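Local coordinates for protein malate Synthase (Haloferax volcanii, PDB 3OYZ) that catalyses the magnesium-dependent Claisen condensation of acetyl-CoA with glyoxylate and the hydrolysis that yields malate and CoA in the glyoxylate cycle, at residues Q403-Y406 with D411-E414. Sequence-based numbering, arbitrary orientation.
Sequences QDVY and DQHE
H413 grips Y406 twice, once through its ring face and once through a ring nitrogen. The two rings lie face to face, their centroids 3.8 Å apart and their planes only 4° from parallel. Their overlap is slightly displaced: NE2 of H413 sits over the centre of the Y406 ring, while CZ of Y406 sits over the centre of the imidazole. The closest atoms of the stack are Y406 CE1 and H413 CD2, at 3.6 Å. The same NE2 also donates a hydrogen bond to the backbone O of Y406 (2.8 Å, 157° at the hydrogen). That oxygen lies in the imidazole plane, although NE2 comes from above the carbonyl plane; the in-plane bond and the stack together would restrict the rotation of the histidine. Y406 has CG anti to its own N (chi1 -164°), which places the ring on the same side as its carbonyl and lets one imidazole serve both. Its OH makes a weak hydrogen bond to E417, one turn after H413 on helix 413-420, and L416 also packs on Y406.

Beside the stack, V405 CG1 meets Q412 OE1 at 3.5 Å, a van der Waals contact. The amide of Q412 is held mainly by a second subunit, where R12 binds OE1 and the carbonyl O of G39 accepts from NE2. The arrangement is a short loop connecting two successive helices in the C-terminal helical region, outside the TIM barrel: across it the stack and the NE2 to O bond tie the last turns of helix 397-408 to the start of helix 413-420, at a subunit interface away from the active site.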
loop_
_atom_site.group_PDB
_atom_site.type_symbol
_atom_site.label_atom_id
_atom_site.label_comp_id
_atom_site.label_asym_id
_atom_site.label_seq_id
_atom_site.Cartn_x
_atom_site.Cartn_y
_atom_site.Cartn_z
ATOM N N GLN A 403 -2.248 8.035 29.264
ATOM C CA GLN A 403 -3.051 7.373 30.290
ATOM C C GLN A 403 -2.829 5.870 30.459
ATOM O O GLN A 403 -2.714 5.393 31.608
ATOM C CB GLN A 403 -4.530 7.615 30.013
ATOM C CG GLN A 403 -5.023 9.055 30.219
ATOM C CD GLN A 403 -6.449 9.217 29.738
ATOM O OE1 GLN A 403 -6.978 8.340 29.059
ATOM N NE2 GLN A 403 -7.078 10.332 30.067
ATOM N N ASP A 404 -2.772 5.138 29.335
ATOM C CA ASP A 404 -2.423 3.728 29.330
ATOM C C ASP A 404 -1.117 3.475 30.050
ATOM O O ASP A 404 -1.035 2.514 30.805
ATOM C CB ASP A 404 -2.276 3.130 27.916
ATOM C CG ASP A 404 -2.173 1.618 27.939
ATOM O OD1 ASP A 404 -3.083 0.969 28.482
ATOM O OD2 ASP A 404 -1.193 1.012 27.459
ATOM N N VAL A 405 -0.104 4.272 29.734
ATOM C CA VAL A 405 1.239 4.180 30.257
ATOM C C VAL A 405 1.275 4.504 31.761
ATOM O O VAL A 405 1.845 3.770 32.549
ATOM C CB VAL A 405 2.170 5.163 29.537
ATOM C CG1 VAL A 405 3.450 5.298 30.362
ATOM C CG2 VAL A 405 2.540 4.681 28.133
ATOM N N TYR A 406 0.635 5.590 32.161
ATOM C CA TYR A 406 0.533 5.924 33.581
ATOM C C TYR A 406 -0.151 4.798 34.375
ATOM O O TYR A 406 0.441 4.280 35.325
ATOM C CB TYR A 406 -0.153 7.284 33.741
ATOM C CG TYR A 406 0.016 7.917 35.108
ATOM C CD1 TYR A 406 1.147 8.671 35.416
ATOM C CD2 TYR A 406 -0.973 7.774 36.081
ATOM C CE1 TYR A 406 1.289 9.246 36.678
ATOM C CE2 TYR A 406 -0.837 8.336 37.352
ATOM C CZ TYR A 406 0.296 9.060 37.638
ATOM O OH TYR A 406 0.435 9.615 38.894
ATOM N N ASP A 411 6.122 2.153 37.925
ATOM C CA ASP A 411 7.558 2.390 37.927
ATOM C C ASP A 411 8.078 3.565 37.114
ATOM O O ASP A 411 9.280 3.824 37.107
ATOM C CB ASP A 411 8.279 1.121 37.455
ATOM C CG ASP A 411 8.016 0.790 35.954
ATOM O OD1 ASP A 411 8.959 0.630 35.159
ATOM O OD2 ASP A 411 6.857 0.665 35.549
ATOM N N GLN A 412 7.207 4.205 36.343
ATOM C CA GLN A 412 7.559 5.314 35.479
ATOM C C GLN A 412 6.891 6.566 36.019
ATOM O O GLN A 412 7.125 7.625 35.463
ATOM C CB GLN A 412 7.089 5.061 34.019
ATOM C CG GLN A 412 8.147 4.329 33.205
ATOM C CD GLN A 412 7.766 4.017 31.739
ATOM O OE1 GLN A 412 6.752 4.478 31.227
ATOM N NE2 GLN A 412 8.637 3.299 31.063
ATOM N N HIS A 413 6.089 6.480 37.087
ATOM C CA HIS A 413 5.322 7.642 37.582
ATOM C C HIS A 413 6.163 8.881 37.910
ATOM O O HIS A 413 5.737 10.027 37.698
ATOM C CB HIS A 413 4.477 7.296 38.801
ATOM C CG HIS A 413 3.208 6.570 38.480
ATOM N ND1 HIS A 413 2.217 6.374 39.419
ATOM C CD2 HIS A 413 2.757 5.998 37.336
ATOM C CE1 HIS A 413 1.206 5.721 38.878
ATOM N NE2 HIS A 413 1.518 5.471 37.616
ATOM N N GLU A 414 7.397 8.617 38.313
ATOM C CA GLU A 414 8.327 9.589 38.838
ATOM C C GLU A 414 8.958 10.328 37.665
ATOM O O GLU A 414 8.929 11.560 37.653
ATOM C CB GLU A 414 9.420 8.850 39.615
ATOM C CG GLU A 414 10.068 9.652 40.738
ATOM C CD GLU A 414 11.576 9.459 40.732
ATOM O OE1 GLU A 414 12.081 8.620 41.512
ATOM O OE2 GLU A 414 12.249 10.124 39.906
#